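Local structure of Uly1 (7DRQ) at residues 62-67 and 73-78; 271-276 and 305-310; 364-367 and 372-375; 394-399 and 429-434. The protein is a calcium-binding ulvan lyase of polysaccharide lyase family 24, which probably cleaves the algal polysaccharide ulvan by beta-elimination. All blocks are in the same frame, centred on the assembly; numbering follows the deposited sequence.

The four contacts sit in a beta-propeller and follow one another along the chain. Interaction 1 joins two strands of the blade 53-91. Interaction 2 lies in the blade 261-328, on the opposite side of the chain's centre, with contact centres about 33 Å apart. Interaction 3 is a hairpin of the next sheet, about 31 Å from interaction 2 between centres. Interaction 4 lies closest to it: centres are about 19 Å apart and nearest atoms about 6 Å. No two contacts touch. The side chain of Val-74 (interaction 1) is about 7 Å from that of the calcium ligand Lys-185, and that of Thr-365 (interaction 3) about 7 Å from the ligand Phe-287. Both lie about 13 Å from a calcium ion. Interactions 2 and 4 lie away from these sites.

Interaction 1 (62-67 and 73-78)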
loop_
_atom_site.group_PDB
_atom_site.type_symbol
_atom_site.label_atom_id
_atom_site.label_comp_id
_atom_site.label_asym_id
_atom_site.label_seq_id
_atom_site.Cartn_x
_atom_site.Cartn_y
_atom_site.Cartn_z
HETATM N N MSE A 62 7.846 -4.764 -11.237
HETATM C CA MSE A 62 6.951 -3.610 -11.198
HETATM C C MSE A 62 5.624 -3.922 -11.869
HETATM O O MSE A 62 5.595 -4.478 -12.965
HETATM C CB MSE A 62 7.607 -2.405 -11.871
HETATM C CG MSE A 62 8.855 -1.940 -11.161
HETATM SE SE MSE A 62 9.801 -0.629 -12.290
HETATM C CE MSE A 62 10.850 -1.822 -13.406
ATOM N N THR A 63 4.526 -3.560 -11.212
ATOM C CA THR A 63 3.195 -3.776 -11.756
ATOM C C THR A 63 2.601 -2.457 -12.230
ATOM O O THR A 63 2.993 -1.378 -11.787
ATOM C CB THR A 63 2.258 -4.404 -10.723
ATOM O OG1 THR A 63 2.025 -3.473 -9.661
ATOM C CG2 THR A 63 2.856 -5.699 -10.153
ATOM N N TRP A 64 1.624 -2.569 -13.123
ATOM C CA TRP A 64 0.910 -1.426 -13.673
ATOM C C TRP A 64 -0.248 -1.949 -14.506
ATOM O O TRP A 64 -0.196 -3.068 -15.021
ATOM C CB TRP A 64 1.835 -0.531 -14.524
ATOM C CG TRP A 64 2.686 -1.258 -15.561
ATOM C CD1 TRP A 64 3.764 -2.070 -15.320
ATOM C CD2 TRP A 64 2.552 -1.193 -16.985
ATOM N NE1 TRP A 64 4.299 -2.518 -16.510
ATOM C CE2 TRP A 64 3.571 -2.002 -17.543
ATOM C CE3 TRP A 64 1.667 -0.538 -17.848
ATOM C CZ2 TRP A 64 3.715 -2.177 -18.913
ATOM C CZ3 TRP A 64 1.822 -0.706 -19.211
ATOM C CH2 TRP A 64 2.838 -1.514 -19.733
ATOM N N TYR A 65 -1.298 -1.142 -14.609
ATOM C CA TYR A 65 -2.316 -1.329 -15.635
ATOM C C TYR A 65 -1.886 -0.593 -16.896
ATOM O O TYR A 65 -1.324 0.503 -16.818
ATOM C CB TYR A 65 -3.663 -0.773 -15.177
ATOM C CG TYR A 65 -4.311 -1.523 -14.051
ATOM C CD1 TYR A 65 -5.009 -2.707 -14.289
ATOM C CD2 TYR A 65 -4.248 -1.039 -12.746
ATOM C CE1 TYR A 65 -5.612 -3.391 -13.254
ATOM C CE2 TYR A 65 -4.848 -1.721 -11.710
ATOM C CZ TYR A 65 -5.531 -2.886 -11.971
ATOM O OH TYR A 65 -6.122 -3.538 -10.922
ATOM N N ARG A 66 -2.179 -1.182 -18.057
ATOM C CA ARG A 66 -1.830 -0.600 -19.349
ATOM C C ARG A 66 -3.003 0.191 -19.930
ATOM O O ARG A 66 -4.154 -0.245 -19.860
ATOM C CB ARG A 66 -1.406 -1.700 -20.327
ATOM C CG ARG A 66 -0.959 -1.157 -21.691
ATOM C CD ARG A 66 -0.475 -2.286 -22.596
ATOM N NE ARG A 66 -1.594 -3.157 -22.931
ATOM C CZ ARG A 66 -1.481 -4.385 -23.414
ATOM N NH1 ARG A 66 -0.281 -4.905 -23.642
ATOM N NH2 ARG A 66 -2.578 -5.087 -23.668
ATOM N N GLY A 67 -2.707 1.368 -20.513
ATOM C CA GLY A 67 -3.746 2.168 -21.131
ATOM C C GLY A 67 -3.966 1.786 -22.592
ATOM O O GLY A 67 -3.224 0.989 -23.164
ATOM N N HIS A 73 -5.181 -3.700 -19.136
ATOM C CA HIS A 73 -4.709 -5.017 -18.721
ATOM C C HIS A 73 -3.710 -4.914 -17.579
ATOM O O HIS A 73 -2.937 -3.955 -17.479
ATOM C CB HIS A 73 -4.059 -5.754 -19.888
ATOM C CG HIS A 73 -5.041 -6.415 -20.800
ATOM N ND1 HIS A 73 -5.466 -7.713 -20.615
ATOM C CD2 HIS A 73 -5.674 -5.963 -21.909
ATOM C CE1 HIS A 73 -6.325 -8.031 -21.567
ATOM N NE2 HIS A 73 -6.478 -6.984 -22.359
ATOM N N VAL A 74 -3.746 -5.924 -16.714
ATOM C CA VAL A 74 -2.767 -6.068 -15.640
ATOM C C VAL A 74 -1.416 -6.455 -16.233
ATOM O O VAL A 74 -1.310 -7.432 -16.985
ATOM C CB VAL A 74 -3.250 -7.124 -14.632
ATOM C CG1 VAL A 74 -2.122 -7.536 -13.695
ATOM C CG2 VAL A 74 -4.468 -6.606 -13.842
HETATM N N MSE A 75 -0.374 -5.697 -15.895
HETATM C CA MSE A 75 0.973 -5.960 -16.424
HETATM C C MSE A 75 1.982 -6.207 -15.321
HETATM O O MSE A 75 1.888 -5.624 -14.246
HETATM C CB MSE A 75 1.485 -4.792 -17.275
HETATM C CG MSE A 75 0.458 -4.142 -18.183
HETATM SE SE MSE A 75 -0.070 -5.306 -19.648
HETATM C CE MSE A 75 1.646 -5.568 -20.560
ATOM N N LEU A 76 2.978 -7.051 -15.609
ATOM C CA LEU A 76 4.086 -7.305 -14.701
ATOM C C LEU A 76 5.385 -7.183 -15.484
ATOM O O LEU A 76 5.596 -7.921 -16.449
ATOM C CB LEU A 76 3.963 -8.692 -14.053
ATOM C CG LEU A 76 5.208 -9.106 -13.254
ATOM C CD1 LEU A 76 5.439 -8.139 -12.091
ATOM C CD2 LEU A 76 5.102 -10.555 -12.760
ATOM N N THR A 77 6.234 -6.237 -15.087
ATOM C CA THR A 77 7.515 -5.984 -15.743
ATOM C C THR A 77 8.646 -6.389 -14.812
ATOM O O THR A 77 8.589 -6.135 -13.603
ATOM C CB THR A 77 7.669 -4.502 -16.109
ATOM O OG1 THR A 77 6.643 -4.118 -17.029
ATOM C CG2 THR A 77 9.041 -4.244 -16.760
ATOM N N ARG A 78 9.668 -7.029 -15.367
ATOM C CA ARG A 78 10.847 -7.394 -14.597
ATOM C C ARG A 78 12.059 -6.767 -15.259
ATOM O O ARG A 78 12.341 -7.054 -16.424
ATOM C CB ARG A 78 11.007 -8.914 -14.509
ATOM C CG ARG A 78 12.165 -9.339 -13.606
ATOM C CD ARG A 78 12.391 -10.849 -13.667
ATOM N NE ARG A 78 12.922 -11.246 -14.973
ATOM C CZ ARG A 78 13.207 -12.496 -15.323
ATOM N NH1 ARG A 78 13.029 -13.501 -14.456
ATOM N NH2 ARG A 78 13.676 -12.753 -16.544
#
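Trp-64 and Met-75, a selenomethionine here, make the central contact. Met-75 CG stands over the six-membered ring of Trp-64, 3.6 Å from its centroid and 2° off the normal, a CH-pi contact. Met-75 CB also meets this face, 3.5 Å from Trp-64 CE2. The SE atom lies obliquely, 5.0 Å from the same centroid, in a Met-aromatic contact. At the ring edge, Trp-64 NE1 donates to Thr-77 OG1 at 2.9 Å. The bond is nearly straight (171°) and lies in the indole plane. The indole reaches Thr-77 because CG sits between the backbone N and carbonyl carbon (chi1 49°). A leucine in place of Trp-64 would probably leave Thr-77 OG1 without this donor and Met-75 without a flat surface to lie on. The SE atom also sits over one face of the Arg-66 guanidinium, 3.9 Å above its plane and toward the rim.

Residues 62-65 and 73-78 are neighbouring middle strands of a four-stranded antiparallel propeller blade. Met-62 pairs with Thr-77, and Trp-64 with Met-75, through reciprocal backbone hydrogen bonds. Arg-66 N adds a bond to His-73 O. On the other face of the sheet, Tyr-65 and Val-74 lie side by side, with Tyr-65 CE1 3.5 Å from Val-74 CG2.

Further out, Asp-71 and Glu-90 form salt bridges with Arg-66 and so hold its guanidinium beside Met-75. Thr-88 hydrogen-bonds to Thr-77 OG1 from the adjacent strand 86-91. Tyr-65 OH is bound to Asn-109 O, and strand 111-115 packs on Val-74 and Leu-76.

Interaction 2 (271-276 and 305-310); sequences GKIRIG and TQWKNY
The flat group is the indole of Trp-307, and the benzo end of its ring meets strand 272-276. Ile-273, Arg-274 and Ile-275 all approach this end of the ring obliquely. Phe-246 meets the indole edge-to-face and also touches Ile-275. Trp-307 CH2 lies 3.9 Å from Ile-273 O and 4.1 Å from Ile-273 CG2. Next along the ring, Trp-307 CZ3 is 4.0 Å from Ile-275 CG2. Between these two side chains the ring meets the backbone, with Arg-274 CA 4.1 Å from Trp-307 CH2. No hydrogen bond crosses the contact.

The Ile-275 side chain crosses the indole at about a right angle, and its CG2 branch does the touching. That methyl sits between the backbone N and the carbonyl carbon, because CG1 takes the place anti to N (chi1 -167°). The pyrrole end of the indole faces elsewhere: NE1 is hydrogen-bonded to Gly-303 O, which helps fix the turn of the ring. An alanine at Trp-307 would probably open a gap above Ile-273 and Ile-275 and leave Gly-303 O without its indole donor.

The two backbones are too far apart to pair. Strand 290-298 lies between them, hydrogen-bonding to strand 272-280 on one side and to 307-308 on the other. The tryptophan of the outer strand thus reaches over this strand to the second strand of the blade, within one antiparallel sheet of a beta-propeller.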
loop_
_atom_site.group_PDB
_atom_site.type_symbol
_atom_site.label_atom_id
_atom_site.label_comp_id
_atom_site.label_asym_id
_atom_site.label_seq_id
_atom_site.Cartn_x
_atom_site.Cartn_y
_atom_site.Cartn_z
ATOM N N GLY A 271 13.733 -5.910 12.175
ATOM C CA GLY A 271 13.690 -7.333 12.465
ATOM C C GLY A 271 12.396 -7.861 13.044
ATOM O O GLY A 271 12.380 -8.992 13.551
ATOM N N LYS A 272 11.311 -7.092 13.005
ATOM C CA LYS A 272 10.053 -7.533 13.592
ATOM C C LYS A 272 8.878 -7.108 12.727
ATOM O O LYS A 272 8.916 -6.087 12.045
ATOM C CB LYS A 272 9.840 -6.971 15.001
ATOM C CG LYS A 272 10.933 -7.339 15.990
ATOM C CD LYS A 272 10.652 -6.771 17.380
ATOM C CE LYS A 272 11.843 -7.058 18.301
ATOM N NZ LYS A 272 11.633 -6.486 19.653
ATOM N N ILE A 273 7.822 -7.901 12.787
ATOM C CA ILE A 273 6.542 -7.527 12.206
ATOM C C ILE A 273 5.863 -6.539 13.146
ATOM O O ILE A 273 5.729 -6.810 14.342
ATOM C CB ILE A 273 5.679 -8.777 11.987
ATOM C CG1 ILE A 273 6.286 -9.634 10.880
ATOM C CG2 ILE A 273 4.265 -8.400 11.653
ATOM C CD1 ILE A 273 5.728 -11.052 10.841
ATOM N N ARG A 274 5.472 -5.372 12.623
ATOM C CA ARG A 274 4.845 -4.335 13.444
ATOM C C ARG A 274 3.715 -3.668 12.667
ATOM O O ARG A 274 3.526 -3.900 11.472
ATOM C CB ARG A 274 5.860 -3.270 13.908
ATOM C CG ARG A 274 7.297 -3.755 14.052
ATOM C CD ARG A 274 8.242 -2.667 14.581
ATOM N NE ARG A 274 9.599 -3.198 14.727
ATOM C CZ ARG A 274 10.295 -3.201 15.866
ATOM N NH1 ARG A 274 9.783 -2.666 16.973
ATOM N NH2 ARG A 274 11.513 -3.735 15.891
ATOM N N ILE A 275 2.944 -2.830 13.362
ATOM C CA ILE A 275 1.860 -2.084 12.734
ATOM C C ILE A 275 1.781 -0.689 13.346
ATOM O O ILE A 275 2.019 -0.503 14.545
ATOM C CB ILE A 275 0.514 -2.832 12.881
ATOM C CG1 ILE A 275 -0.560 -2.225 11.967
ATOM C CG2 ILE A 275 0.087 -2.856 14.349
ATOM C CD1 ILE A 275 -1.878 -3.028 11.943
ATOM N N GLY A 276 1.489 0.294 12.510
ATOM C CA GLY A 276 1.109 1.616 12.982
ATOM C C GLY A 276 -0.194 1.987 12.315
ATOM O O GLY A 276 -0.429 1.635 11.160
ATOM N N THR A 305 1.988 -14.153 17.748
ATOM C CA THR A 305 1.856 -13.953 19.185
ATOM C C THR A 305 2.816 -12.865 19.641
ATOM O O THR A 305 3.504 -12.239 18.828
ATOM C CB THR A 305 2.121 -15.261 19.938
ATOM O OG1 THR A 305 3.497 -15.635 19.769
ATOM C CG2 THR A 305 1.236 -16.377 19.387
ATOM N N GLN A 306 2.856 -12.633 20.959
ATOM C CA GLN A 306 3.859 -11.749 21.566
ATOM C C GLN A 306 3.735 -10.310 21.070
ATOM O O GLN A 306 4.738 -9.631 20.839
ATOM C CB GLN A 306 5.273 -12.268 21.302
ATOM C CG GLN A 306 5.554 -13.655 21.867
ATOM C CD GLN A 306 6.972 -14.084 21.574
ATOM O OE1 GLN A 306 7.927 -13.397 21.953
ATOM N NE2 GLN A 306 7.126 -15.201 20.875
ATOM N N TRP A 307 2.505 -9.850 20.889
ATOM C CA TRP A 307 2.269 -8.476 20.464
ATOM C C TRP A 307 2.324 -7.533 21.655
ATOM O O TRP A 307 1.774 -7.824 22.728
ATOM C CB TRP A 307 0.917 -8.360 19.764
ATOM C CG TRP A 307 0.986 -8.775 18.329
ATOM C CD1 TRP A 307 0.764 -10.019 17.824
ATOM C CD2 TRP A 307 1.312 -7.934 17.208
ATOM N NE1 TRP A 307 0.922 -10.013 16.455
ATOM C CE2 TRP A 307 1.266 -8.745 16.053
ATOM C CE3 TRP A 307 1.638 -6.579 17.073
ATOM C CZ2 TRP A 307 1.528 -8.246 14.776
ATOM C CZ3 TRP A 307 1.899 -6.076 15.790
ATOM C CH2 TRP A 307 1.848 -6.910 14.667
ATOM N N LYS A 308 2.980 -6.388 21.455
ATOM C CA LYS A 308 3.269 -5.449 22.525
ATOM C C LYS A 308 3.056 -4.018 22.042
ATOM O O LYS A 308 3.139 -3.731 20.850
ATOM C CB LYS A 308 4.706 -5.611 23.027
ATOM C CG LYS A 308 5.099 -7.075 23.231
ATOM C CD LYS A 308 6.096 -7.252 24.333
ATOM C CE LYS A 308 6.227 -8.726 24.712
ATOM N NZ LYS A 308 7.510 -9.299 24.247
ATOM N N ASN A 309 2.792 -3.117 22.985
ATOM C CA ASN A 309 2.732 -1.705 22.642
ATOM C C ASN A 309 4.132 -1.101 22.761
ATOM O O ASN A 309 5.111 -1.800 23.031
ATOM C CB ASN A 309 1.691 -0.974 23.496
ATOM C CG ASN A 309 2.026 -0.965 24.985
ATOM O OD1 ASN A 309 3.171 -1.158 25.389
ATOM N ND2 ASN A 309 1.005 -0.720 25.809
ATOM N N TYR A 310 4.245 0.215 22.546
ATOM C CA TYR A 310 5.582 0.792 22.455
ATOM C C TYR A 310 6.329 0.709 23.775
ATOM O O TYR A 310 7.565 0.705 23.772
ATOM C CB TYR A 310 5.525 2.247 21.967
ATOM C CG TYR A 310 5.266 3.278 23.052
ATOM C CD1 TYR A 310 3.972 3.582 23.462
ATOM C CD2 TYR A 310 6.321 3.964 23.647
ATOM C CE1 TYR A 310 3.735 4.530 24.455
ATOM C CE2 TYR A 310 6.097 4.909 24.624
ATOM C CZ TYR A 310 4.811 5.192 25.026
ATOM O OH TYR A 310 4.620 6.146 25.998
#

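Interaction 3 (364-367 and 372-375)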
loop_
_atom_site.group_PDB
_atom_site.type_symbol
_atom_site.label_atom_id
_atom_site.label_comp_id
_atom_site.label_asym_id
_atom_site.label_seq_id
_atom_site.Cartn_x
_atom_site.Cartn_y
_atom_site.Cartn_z
ATOM N N GLN A 364 -0.729 13.980 9.528
ATOM C CA GLN A 364 -1.270 15.269 9.115
ATOM C C GLN A 364 -2.624 15.444 9.785
ATOM O O GLN A 364 -3.529 14.623 9.598
ATOM C CB GLN A 364 -1.415 15.383 7.601
ATOM C CG GLN A 364 -1.855 16.786 7.193
ATOM C CD GLN A 364 -2.097 16.938 5.709
ATOM O OE1 GLN A 364 -1.615 16.139 4.900
ATOM N NE2 GLN A 364 -2.837 17.982 5.338
ATOM N N THR A 365 -2.760 16.509 10.562
ATOM C CA THR A 365 -3.973 16.780 11.326
ATOM C C THR A 365 -4.502 18.138 10.890
ATOM O O THR A 365 -3.839 19.157 11.106
ATOM C CB THR A 365 -3.673 16.758 12.826
ATOM O OG1 THR A 365 -3.135 15.473 13.176
ATOM C CG2 THR A 365 -4.956 17.024 13.660
ATOM N N ASN A 366 -5.687 18.160 10.283
ATOM C CA ASN A 366 -6.214 19.386 9.693
ATOM C C ASN A 366 -7.337 19.966 10.544
ATOM O O ASN A 366 -8.135 19.224 11.126
ATOM C CB ASN A 366 -6.738 19.135 8.281
ATOM C CG ASN A 366 -5.675 18.576 7.367
ATOM O OD1 ASN A 366 -4.530 19.030 7.387
ATOM N ND2 ASN A 366 -6.037 17.576 6.576
ATOM N N GLU A 367 -7.405 21.295 10.594
ATOM C CA GLU A 367 -8.549 21.973 11.191
ATOM C C GLU A 367 -9.602 22.210 10.115
ATOM O O GLU A 367 -9.291 22.732 9.040
ATOM C CB GLU A 367 -8.144 23.298 11.836
ATOM C CG GLU A 367 -9.314 23.923 12.626
ATOM C CD GLU A 367 -8.900 25.104 13.474
ATOM O OE1 GLU A 367 -7.735 25.520 13.366
ATOM O OE2 GLU A 367 -9.745 25.614 14.253
ATOM N N LYS A 372 -14.152 23.194 5.154
ATOM C CA LYS A 372 -12.894 23.474 4.479
ATOM C C LYS A 372 -11.748 23.307 5.465
ATOM O O LYS A 372 -11.880 23.619 6.650
ATOM C CB LYS A 372 -12.886 24.896 3.900
ATOM C CG LYS A 372 -11.772 25.176 2.918
ATOM C CD LYS A 372 -11.985 26.519 2.231
ATOM C CE LYS A 372 -12.814 26.361 0.951
ATOM N NZ LYS A 372 -13.327 27.666 0.446
ATOM N N VAL A 373 -10.614 22.821 4.962
ATOM C CA VAL A 373 -9.395 22.801 5.760
ATOM C C VAL A 373 -8.868 24.226 5.863
ATOM O O VAL A 373 -8.581 24.868 4.847
ATOM C CB VAL A 373 -8.342 21.874 5.136
ATOM C CG1 VAL A 373 -7.012 22.032 5.855
ATOM C CG2 VAL A 373 -8.816 20.435 5.174
ATOM N N ILE A 374 -8.731 24.730 7.088
ATOM C CA ILE A 374 -8.194 26.072 7.306
ATOM C C ILE A 374 -6.818 26.049 7.937
ATOM O O ILE A 374 -6.172 27.107 8.031
ATOM C CB ILE A 374 -9.150 26.943 8.152
ATOM C CG1 ILE A 374 -9.282 26.406 9.583
ATOM C CG2 ILE A 374 -10.514 27.064 7.473
ATOM C CD1 ILE A 374 -9.934 27.375 10.541
ATOM N N LYS A 375 -6.335 24.882 8.354
ATOM C CA LYS A 375 -5.022 24.767 8.968
ATOM C C LYS A 375 -4.565 23.325 8.820
ATOM O O LYS A 375 -5.358 22.401 9.016
ATOM C CB LYS A 375 -5.070 25.179 10.445
ATOM C CG LYS A 375 -3.772 24.981 11.188
ATOM C CD LYS A 375 -3.957 25.293 12.662
ATOM C CE LYS A 375 -3.030 26.392 13.107
ATOM N NZ LYS A 375 -3.508 26.997 14.389
#
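Glu-367 lies against Ile-374 and Lys-375 along its whole side chain. Its CB is 3.9 Å from Lys-375 CB. Its CG meets Ile-374 CG1, also at 3.9 Å. The carboxylate carbon CD then comes up to the end of the isoleucine, near Ile-374 CD1. At the tip the two oxygens part. OE1 passes the aliphatic part of the lysine, 3.8 Å from Lys-375 CD. It is 4.6 Å from Lys-375 NZ, too far for a salt bridge, although the opposite charges may still attract weakly. OE2 is hydrogen-bonded to Gln-342 NE2, so the carboxylate has a polar anchor outside the hairpin. The chain runs this way because CG is anti to the backbone N (chi1 -172°) and the rest stays extended.

The backbone of Glu-367 is held as well. Its N donates to Lys-375 O at 2.8 Å, and its O accepts from Ile-374 N at 2.8 Å. Two consecutive residues thus answer a single one opposite, consistent with a beta bulge. The strand segments run at 105° to each other.

On the neighbouring residue, Asn-366 CB touches Val-373 CG1 at 3.8 Å. The Asn-366 amide is steadied within its own strand: Gln-364 NE2 donates in the carbonyl plane to a lone pair of OD1.

The two segments are the turn-proximal ends of strands 359-369 and 372-383, a beta hairpin of a propeller blade. Strand 343-344 pairs with the first of them through Ser-344 and Asn-366. Loop residues Pro-330, Leu-333 and Leu-334 pack on Thr-365, and Leu-334 also touches Lys-375.

Interaction 4 (394-399 and 429-434)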
loop_
_atom_site.group_PDB
_atom_site.type_symbol
_atom_site.label_atom_id
_atom_site.label_comp_id
_atom_site.label_asym_id
_atom_site.label_seq_id
_atom_site.Cartn_x
_atom_site.Cartn_y
_atom_site.Cartn_z
ATOM N N THR A 394 5.444 19.455 16.147
ATOM C CA THR A 394 4.819 19.895 14.904
ATOM C C THR A 394 5.794 20.656 14.026
ATOM O O THR A 394 5.397 21.200 12.989
ATOM C CB THR A 394 3.581 20.752 15.181
ATOM O OG1 THR A 394 3.969 21.937 15.885
ATOM C CG2 THR A 394 2.589 19.972 16.029
ATOM N N ASP A 395 7.067 20.701 14.419
ATOM C CA ASP A 395 8.118 21.300 13.598
ATOM C C ASP A 395 8.611 20.248 12.603
ATOM O O ASP A 395 9.711 19.698 12.701
ATOM C CB ASP A 395 9.232 21.837 14.488
ATOM C CG ASP A 395 10.306 22.573 13.708
ATOM O OD1 ASP A 395 10.109 22.835 12.505
ATOM O OD2 ASP A 395 11.351 22.896 14.309
ATOM N N PHE A 396 7.754 19.972 11.613
ATOM C CA PHE A 396 7.950 18.906 10.639
ATOM C C PHE A 396 7.375 19.344 9.299
ATOM O O PHE A 396 6.292 19.947 9.269
ATOM C CB PHE A 396 7.275 17.608 11.112
ATOM C CG PHE A 396 7.582 16.420 10.255
ATOM C CD1 PHE A 396 8.836 15.825 10.300
ATOM C CD2 PHE A 396 6.625 15.898 9.403
ATOM C CE1 PHE A 396 9.133 14.725 9.501
ATOM C CE2 PHE A 396 6.913 14.798 8.599
ATOM C CZ PHE A 396 8.173 14.214 8.646
ATOM N N PRO A 397 8.054 19.065 8.187
ATOM C CA PRO A 397 7.595 19.581 6.887
ATOM C C PRO A 397 6.396 18.805 6.376
ATOM O O PRO A 397 6.021 17.766 6.946
ATOM C CB PRO A 397 8.823 19.382 5.980
ATOM C CG PRO A 397 9.510 18.220 6.563
ATOM C CD PRO A 397 9.350 18.377 8.062
ATOM N N PRO A 398 5.761 19.273 5.300
ATOM C CA PRO A 398 4.613 18.542 4.746
ATOM C C PRO A 398 5.002 17.249 4.049
ATOM O O PRO A 398 4.815 17.124 2.838
ATOM C CB PRO A 398 4.009 19.542 3.748
ATOM C CG PRO A 398 4.557 20.875 4.154
ATOM C CD PRO A 398 5.930 20.585 4.653
ATOM N N ALA A 399 5.535 16.284 4.783
ATOM C CA ALA A 399 5.870 14.990 4.207
ATOM C C ALA A 399 4.812 13.975 4.616
ATOM O O ALA A 399 4.272 14.045 5.713
ATOM C CB ALA A 399 7.253 14.528 4.667
ATOM N N ASN A 429 14.911 14.646 14.994
ATOM C CA ASN A 429 14.094 15.391 14.042
ATOM C C ASN A 429 14.953 16.345 13.207
ATOM O O ASN A 429 14.474 17.388 12.750
ATOM C CB ASN A 429 12.992 16.155 14.782
ATOM C CG ASN A 429 11.984 16.811 13.846
ATOM O OD1 ASN A 429 11.550 16.228 12.840
ATOM N ND2 ASN A 429 11.618 18.045 14.170
ATOM N N ASP A 430 16.215 15.993 12.970
ATOM C CA ASP A 430 17.168 16.930 12.357
ATOM C C ASP A 430 17.438 16.504 10.915
ATOM O O ASP A 430 18.405 15.794 10.623
ATOM C CB ASP A 430 18.444 16.998 13.170
ATOM C CG ASP A 430 18.220 17.597 14.546
ATOM O OD1 ASP A 430 17.467 18.592 14.654
ATOM O OD2 ASP A 430 18.800 17.065 15.517
ATOM N N PHE A 431 16.585 16.964 10.011
ATOM C CA PHE A 431 16.700 16.615 8.608
ATOM C C PHE A 431 17.583 17.605 7.869
ATOM O O PHE A 431 17.611 18.799 8.180
ATOM C CB PHE A 431 15.320 16.571 7.947
ATOM C CG PHE A 431 14.492 15.402 8.381
ATOM C CD1 PHE A 431 13.729 15.475 9.535
ATOM C CD2 PHE A 431 14.500 14.221 7.649
ATOM C CE1 PHE A 431 12.963 14.377 9.957
ATOM C CE2 PHE A 431 13.737 13.122 8.054
ATOM C CZ PHE A 431 12.969 13.209 9.209
ATOM N N THR A 432 18.306 17.088 6.881
ATOM C CA THR A 432 19.022 17.909 5.916
ATOM C C THR A 432 18.791 17.335 4.527
ATOM O O THR A 432 18.673 16.116 4.357
ATOM C CB THR A 432 20.527 17.962 6.204
ATOM O OG1 THR A 432 21.074 16.644 6.121
ATOM C CG2 THR A 432 20.808 18.520 7.583
ATOM N N ARG A 433 18.736 18.215 3.523
ATOM C CA ARG A 433 18.612 17.725 2.160
ATOM C C ARG A 433 19.946 17.157 1.686
ATOM O O ARG A 433 20.977 17.835 1.727
ATOM C CB ARG A 433 18.143 18.816 1.202
ATOM C CG ARG A 433 17.856 18.219 -0.171
ATOM C CD ARG A 433 16.929 19.062 -1.000
ATOM N NE ARG A 433 15.581 19.108 -0.455
ATOM C CZ ARG A 433 14.561 19.680 -1.081
ATOM N NH1 ARG A 433 14.750 20.243 -2.270
ATOM N NH2 ARG A 433 13.362 19.695 -0.530
ATOM N N VAL A 434 19.923 15.910 1.227
ATOM C CA VAL A 434 21.131 15.202 0.827
ATOM C C VAL A 434 21.087 14.743 -0.620
ATOM O O VAL A 434 22.075 14.184 -1.112
ATOM C CB VAL A 434 21.406 14.010 1.766
ATOM C CG1 VAL A 434 21.871 14.507 3.137
ATOM C CG2 VAL A 434 20.145 13.194 1.946
HETATM O O HOH W 1 11.659 18.226 10.665
#
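Asp-395 and Asn-429 are joined by the one direct hydrogen bond of this contact. Asn-429 ND2 donates to the backbone O of Asp-395 at 2.9 Å. The bond is close to straight (171°). The acceptor lies in the amide plane of Asn-429, while the donor is tilted from the carbonyl plane of Asp-395. Asn-429 CG is anti to its own N (chi1 -172°), which carries the amide over to the 394-399 loop. The other end of the amide is held too, since Asn-429 OD1 is hydrogen-bonded to His-380 ND1. A water sits beside the pair, 3.0 Å from Asn-429 OD1 and 3.2 Å from Asp-395 O. More acceptors surround it than it has protons, so these bonds may not all be made at once.

The loop 394-399 links strand 391-393 of one propeller blade to strand 403-405 of the next. Asn-429 lies in the loop before the outer strand 432-436 of that second blade. With His-380 on strand 372-383 of the first, the contact ties adjacent blades together. Inverse gamma turns centred on Asp-395 and Pro-398 shape the linker.

The aromatic contact lies on the Phe-396 ring. Its edge points toward the face of Phe-431 in an offset edge-to-face pair, with centroids 6.0 Å apart and planes at 69°. The nearest carbons are Phe-396 CE1 and Phe-431 CE1, 3.9 Å apart. Also near the edge of the Phe-396 ring, Asn-429 OD1 is 3.7 Å from CD1. Pro-397 CD lies over one face of this ring, toward its rim.

Ile-411 of strand 408-415 touches both phenylalanines, and Tyr-378 of strand 372-383 packs on Phe-396.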